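Local coordinates for glutathione s-transferase (Oryza sativa, PDB 1OYJ) that conjugates reduced glutathione to hydrophobic electrophiles, including herbicides, as a plant tau-class glutathione transferase, at the interface of chains A and B. Sequence-based numbering; all coordinates share one arbitrary frame. Chains: chain A/B, glutathione s-transferase.

Contact 1: the interface of chains A and B. Residues chain A 50, 52-53, 67-68, 71; chain B 106, 109, 113.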
ATOM      1  N   ASN A  50      -4.612 -10.487  13.873  1.00 23.11           N
ATOM      2  CA  ASN A  50      -4.683 -10.186  12.428  1.00 23.55           C
ATOM      3  C   ASN A  50      -5.573 -11.239  11.711  1.00 19.71           C
ATOM      4  O   ASN A  50      -5.071 -11.985  10.905  1.00 20.54           O
ATOM      5  CB  ASN A  50      -3.236 -10.206  11.842  1.00 22.63           C
ATOM      6  CG  ASN A  50      -3.170  -9.833  10.371  1.00 25.85           C
ATOM      7  OD1 ASN A  50      -4.128  -9.417   9.793  1.00 23.11           O
ATOM      8  ND2 ASN A  50      -1.990  -9.997   9.758  1.00 25.67           N
ATOM      9  N   VAL A  52      -7.679 -11.007   9.381  1.00 22.91           N
ATOM     10  CA  VAL A  52      -7.885 -10.815   7.995  1.00 22.96           C
ATOM     11  C   VAL A  52      -6.782 -11.475   7.192  1.00 23.08           C
ATOM     12  O   VAL A  52      -7.045 -12.226   6.261  1.00 22.22           O
ATOM     13  CB  VAL A  52      -8.125  -9.264   7.660  1.00 24.00           C
ATOM     14  CG1 VAL A  52      -8.340  -9.075   6.262  1.00 26.14           C
ATOM     15  CG2 VAL A  52      -9.340  -8.710   8.426  1.00 22.82           C
ATOM     16  N   HIS A  53      -5.530 -11.230   7.566  1.00 21.62           N
ATOM     17  CA  HIS A  53      -4.467 -11.750   6.790  1.00 22.67           C
ATOM     18  C   HIS A  53      -3.757 -12.891   7.477  1.00 21.83           C
ATOM     19  O   HIS A  53      -3.225 -13.711   6.810  1.00 21.56           O
ATOM     20  CB  HIS A  53      -3.429 -10.649   6.490  1.00 23.32           C
ATOM     21  CG  HIS A  53      -3.960  -9.522   5.679  1.00 25.89           C
ATOM     22  ND1 HIS A  53      -4.524  -9.714   4.439  1.00 25.94           N
ATOM     23  CD2 HIS A  53      -4.022  -8.191   5.922  1.00 24.82           C
ATOM     24  CE1 HIS A  53      -4.910  -8.557   3.947  1.00 24.43           C
ATOM     25  NE2 HIS A  53      -4.600  -7.613   4.819  1.00 22.25           N
ATOM     26  N   SER A  67      -1.547  -4.177  11.856  1.00 20.78           N
ATOM     27  CA  SER A  67      -0.914  -5.034  10.894  1.00 22.79           C
ATOM     28  C   SER A  67      -0.518  -4.243   9.623  1.00 21.66           C
ATOM     29  O   SER A  67      -1.009  -3.117   9.417  1.00 22.83           O
ATOM     30  CB  SER A  67      -1.850  -6.179  10.577  1.00 21.93           C
ATOM     31  OG  SER A  67      -2.147  -6.950  11.748  1.00 23.52           O
ATOM     32  N   GLU A  68       0.332  -4.894   8.825  1.00 20.60           N
ATOM     33  CA  GLU A  68       0.865  -4.447   7.552  1.00 20.60           C
ATOM     34  C   GLU A  68       2.029  -3.531   7.887  1.00 19.23           C
ATOM     35  O   GLU A  68       1.857  -2.495   8.452  1.00 19.92           O
ATOM     36  CB  GLU A  68      -0.173  -3.766   6.641  1.00 21.11           C
ATOM     37  CG  GLU A  68      -1.197  -4.812   6.087  1.00 24.03           C
ATOM     38  CD  GLU A  68      -0.583  -5.813   5.128  1.00 24.12           C
ATOM     39  OE1 GLU A  68       0.221  -5.379   4.210  1.00 23.47           O
ATOM     40  OE2 GLU A  68      -0.884  -7.042   5.249  1.00 23.53           O
ATOM     41  N   VAL A  71       2.028   0.219   7.329  1.00 20.77           N
ATOM     42  CA  VAL A  71       1.031   0.808   8.182  1.00 18.55           C
ATOM     43  C   VAL A  71       1.636   0.971   9.614  1.00 18.34           C
ATOM     44  O   VAL A  71       1.497   2.035  10.224  1.00 16.56           O
ATOM     45  CB  VAL A  71      -0.338  -0.033   8.171  1.00 18.43           C
ATOM     46  CG1 VAL A  71      -1.339   0.557   9.232  1.00 16.38           C
ATOM     47  CG2 VAL A  71      -0.970  -0.026   6.812  1.00 20.52           C
TER
ATOM     48  N   PHE B 106      -5.067   0.474   6.877  1.00 21.38           N
ATOM     49  CA  PHE B 106      -5.227  -0.989   6.764  1.00 21.32           C
ATOM     50  C   PHE B 106      -6.374  -1.388   5.875  1.00 21.14           C
ATOM     51  O   PHE B 106      -6.258  -2.228   5.013  1.00 20.80           O
ATOM     52  CB  PHE B 106      -5.475  -1.617   8.151  1.00 21.79           C
ATOM     53  CG  PHE B 106      -5.571  -3.114   8.105  1.00 23.34           C
ATOM     54  CD1 PHE B 106      -4.434  -3.875   8.141  1.00 23.20           C
ATOM     55  CD2 PHE B 106      -6.825  -3.750   7.978  1.00 25.06           C
ATOM     56  CE1 PHE B 106      -4.482  -5.238   8.082  1.00 26.55           C
ATOM     57  CE2 PHE B 106      -6.907  -5.113   7.926  1.00 26.45           C
ATOM     58  CZ  PHE B 106      -5.711  -5.890   7.979  1.00 24.46           C
ATOM     59  N   ASP B 109      -5.918  -0.430   2.206  1.00 22.17           N
ATOM     60  CA  ASP B 109      -5.001  -1.376   1.588  1.00 23.89           C
ATOM     61  C   ASP B 109      -5.742  -2.685   1.267  1.00 23.34           C
ATOM     62  O   ASP B 109      -5.545  -3.332   0.212  1.00 23.06           O
ATOM     63  CB  ASP B 109      -3.877  -1.621   2.548  1.00 25.24           C
ATOM     64  CG  ASP B 109      -2.986  -2.757   2.141  1.00 27.59           C
ATOM     65  OD1 ASP B 109      -2.164  -2.618   1.264  1.00 34.48           O
ATOM     66  OD2 ASP B 109      -3.030  -3.797   2.684  1.00 26.99           O
ATOM     67  N   ARG B 113      -5.999  -4.528  -2.302  1.00 37.49           N
ATOM     68  CA  ARG B 113      -5.377  -5.820  -2.443  1.00 41.38           C
ATOM     69  C   ARG B 113      -6.412  -6.803  -2.926  1.00 43.92           C
ATOM     70  O   ARG B 113      -6.042  -7.755  -3.548  1.00 43.10           O
ATOM     71  CB  ARG B 113      -4.804  -6.335  -1.117  1.00 41.47           C
ATOM     72  CG  ARG B 113      -3.564  -5.655  -0.584  1.00 46.35           C
ATOM     73  CD  ARG B 113      -3.124  -6.178   0.858  1.00 52.53           C
ATOM     74  NE  ARG B 113      -1.743  -5.797   1.075  1.00 57.74           N
ATOM     75  CZ  ARG B 113      -0.701  -6.543   0.718  1.00 63.51           C
ATOM     76  NH1 ARG B 113       0.530  -6.072   0.874  1.00 65.53           N
ATOM     77  NH2 ARG B 113      -0.889  -7.781   0.235  1.00 66.25           N
TER
HETATM   78  O   HOH W   1      -4.792  -4.733   4.472  1.00 38.17           O
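Helix 97-124 of chain B meets the loop holding A:Asn50, A:Val52 and A:His53, the end of strand 64-67 and the start of helix 69-79 of chain A. B:Phe106 is the central side chain of this contact, and chain A hides 96 Å² of it. Its CG lies opposite the backbone N (chi1 -177°), which carries the ring off its helix toward chain A. The rim atom CZ lies 3.5 Å from CD2 of A:His53. The two rings meet edge to face, their planes 61° apart. On the opposite side of the ring plane, CE1 is 3.7 Å from CB of A:Ser67. The CG methylene of A:Glu68 packs on the same side as A:His53 and water 1. Water 1 sits over the centre of the phenyl face. It joins A:His53 NE2 at 2.9 Å, in the imidazole plane, to the B:Phe106 carbonyl O and to carboxylate OD2 of B:Asp109 at 2.7 Å. Within chain A, the A:His53 backbone N bonds to A:Asn50 OD1 from above the amide plane. A leucine in place of B:Phe106 would probably lose the edge-to-face contact and leave A:His53 and A:Ser67 less well packed. Farther along, A:Glu68 OE1 forms a long salt bridge of 3.4 Å with NH1 of the poorly ordered B:Arg113. A:Glu68 also belongs to the glutathione site, so this patch of the thioredoxin-like N-terminal domain of chain A lies between its active site and the helical domain of chain B.

Contact 2: the interface of chains A and B. Residues chain A 90, 98-99, 101; chain B 75, 78-79.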
ATOM      1  N   ALA A  90       4.099  17.159   8.041  1.00 50.12           N
ATOM      2  CA  ALA A  90       3.575  18.304   7.269  1.00 53.95           C
ATOM      3  C   ALA A  90       2.979  19.281   8.288  1.00 57.01           C
ATOM      4  O   ALA A  90       2.382  20.289   7.924  1.00 57.59           O
ATOM      5  CB  ALA A  90       2.528  17.875   6.240  1.00 54.30           C
ATOM      6  N   ALA A  98       4.569  18.021   2.252  1.00 20.33           N
ATOM      7  CA  ALA A  98       3.499  17.258   1.652  1.00 20.27           C
ATOM      8  C   ALA A  98       3.971  16.433   0.448  1.00 19.26           C
ATOM      9  O   ALA A  98       3.685  15.189   0.310  1.00 16.47           O
ATOM     10  CB  ALA A  98       2.400  18.158   1.241  1.00 19.56           C
ATOM     11  N   TYR A  99       4.758  17.076  -0.385  1.00 17.58           N
ATOM     12  CA  TYR A  99       5.191  16.411  -1.583  1.00 18.84           C
ATOM     13  C   TYR A  99       6.228  15.320  -1.248  1.00 19.66           C
ATOM     14  O   TYR A  99       6.233  14.246  -1.819  1.00 17.80           O
ATOM     15  CB  TYR A  99       5.738  17.377  -2.613  1.00 18.97           C
ATOM     16  CG  TYR A  99       5.922  16.725  -3.977  1.00 19.59           C
ATOM     17  CD1 TYR A  99       4.846  16.503  -4.784  1.00 20.03           C
ATOM     18  CD2 TYR A  99       7.167  16.378  -4.434  1.00 22.57           C
ATOM     19  CE1 TYR A  99       4.983  15.916  -6.054  1.00 24.26           C
ATOM     20  CE2 TYR A  99       7.334  15.736  -5.686  1.00 23.95           C
ATOM     21  CZ  TYR A  99       6.251  15.547  -6.490  1.00 23.19           C
ATOM     22  OH  TYR A  99       6.338  14.979  -7.745  1.00 24.00           O
ATOM     23  N   ARG A 101       6.428  13.646   1.613  1.00 20.90           N
ATOM     24  CA  ARG A 101       5.661  12.492   2.087  1.00 22.10           C
ATOM     25  C   ARG A 101       5.061  11.632   0.984  1.00 19.77           C
ATOM     26  O   ARG A 101       5.092  10.354   1.101  1.00 20.39           O
ATOM     27  CB  ARG A 101       4.558  12.910   3.031  1.00 23.09           C
ATOM     28  CG  ARG A 101       5.027  13.410   4.372  1.00 27.18           C
ATOM     29  CD  ARG A 101       3.922  14.207   5.181  1.00 28.23           C
ATOM     30  NE  ARG A 101       2.899  13.356   5.765  1.00 30.70           N
ATOM     31  CZ  ARG A 101       2.979  12.825   6.981  1.00 36.40           C
ATOM     32  NH1 ARG A 101       4.058  13.029   7.729  1.00 35.12           N
ATOM     33  NH2 ARG A 101       2.003  12.058   7.465  1.00 37.55           N
TER
ATOM     34  N   TYR B  75      -2.065  12.820  -0.004  1.00 21.26           N
ATOM     35  CA  TYR B  75      -1.462  14.069  -0.465  1.00 21.81           C
ATOM     36  C   TYR B  75      -2.509  15.203  -0.360  1.00 23.23           C
ATOM     37  O   TYR B  75      -2.187  16.280   0.095  1.00 23.76           O
ATOM     38  CB  TYR B  75      -1.024  13.957  -1.896  1.00 20.94           C
ATOM     39  CG  TYR B  75      -0.466  15.237  -2.415  1.00 23.02           C
ATOM     40  CD1 TYR B  75       0.804  15.617  -2.030  1.00 20.64           C
ATOM     41  CD2 TYR B  75      -1.214  16.098  -3.244  1.00 18.10           C
ATOM     42  CE1 TYR B  75       1.346  16.828  -2.394  1.00 24.51           C
ATOM     43  CE2 TYR B  75      -0.627  17.298  -3.685  1.00 18.67           C
ATOM     44  CZ  TYR B  75       0.631  17.662  -3.259  1.00 23.41           C
ATOM     45  OH  TYR B  75       1.225  18.891  -3.668  1.00 26.60           O
ATOM     46  N   ASP B  78      -2.691  16.266   3.186  1.00 25.54           N
ATOM     47  CA  ASP B  78      -1.412  16.883   3.551  1.00 24.91           C
ATOM     48  C   ASP B  78      -1.171  18.260   2.890  1.00 25.21           C
ATOM     49  O   ASP B  78      -0.567  19.134   3.486  1.00 24.44           O
ATOM     50  CB  ASP B  78      -0.200  16.011   3.146  1.00 24.96           C
ATOM     51  CG  ASP B  78       0.003  14.777   4.061  1.00 27.25           C
ATOM     52  OD1 ASP B  78       0.787  13.845   3.720  1.00 23.82           O
ATOM     53  OD2 ASP B  78      -0.651  14.646   5.104  1.00 27.97           O
ATOM     54  N   ALA B  79      -1.604  18.418   1.657  1.00 24.32           N
ATOM     55  CA  ALA B  79      -1.275  19.591   0.888  1.00 24.38           C
ATOM     56  C   ALA B  79      -2.342  20.633   1.015  1.00 24.89           C
ATOM     57  O   ALA B  79      -2.102  21.802   0.647  1.00 24.63           O
ATOM     58  CB  ALA B  79      -1.093  19.207  -0.596  1.00 23.86           C
TER
HETATM   59  O   HOH W   2       1.463  13.657   1.070  1.00 31.90           O
HETATM   60  O   HOH W   3       0.097  12.256   5.953  1.00 49.64           O
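Carboxylate atom OD1 of B:Asp78 is gripped by A:Arg101 and two waters. The guanidinium NE of A:Arg101 gives it a hydrogen bond of 3.0 Å, which is also a salt bridge. The bond is somewhat bent, with 146° at the hydrogen. OD1 lies at the edge of the guanidinium, nearly in its plane. The arginine, in contrast, meets OD1 from above the carboxylate plane. The two flat groups are turned 75° apart, so they do not pair side by side. The arginine chain is bent at chi3 (75°), which turns NE toward the aspartate. Water 2 links OD1, at 2.7 Å, to the backbone carbonyl O of A:Ala98. Water 3 touches both carboxylate oxygens, with OD2 at 2.6 Å, and also lies beside the guanidinium of A:Arg101. The positive charge close by would probably favour the ionised form of B:Asp78.

Next to the polar groups, helix 97-124 of chain A packs on helix 69-79 of chain B. Chain B hides 56 Å² of A:Ala98. Its CB lies 3.9 Å from CB of B:Asp78 and also approaches B:Ala79. This small side chain probably allows helix 97-124 of chain A to come near helix 69-79 of chain B. CE1 of the B:Tyr75 ring reaches CA of A:Tyr99 at 4.0 Å. The methyl of B:Ala79, from the same helix, sits over one ring face, offset toward the rim. This patch belongs to the dimer interface of the crystal assembly. The A:Ala98 carbonyl O lies at the edge of the B:Tyr75 ring, in its plane, 3.7 Å from CD1.

The C-alpha centres of contact 1 and contact 2 are about 23 Å apart along one two-fold symmetric interface. Both use helix 97-124 and helix 69-79, but with the chains exchanged. In contact 1 the long helix comes from chain B; in contact 2 it comes from chain A. Each patch has a twin across the two-fold axis, so every subunit supplies both partners. The buried phenylalanine and the charged pair therefore join the N-terminal domain of one chain to the helical domain of the other at separate places. This probably fixes how the two subunits are oriented in the dimer.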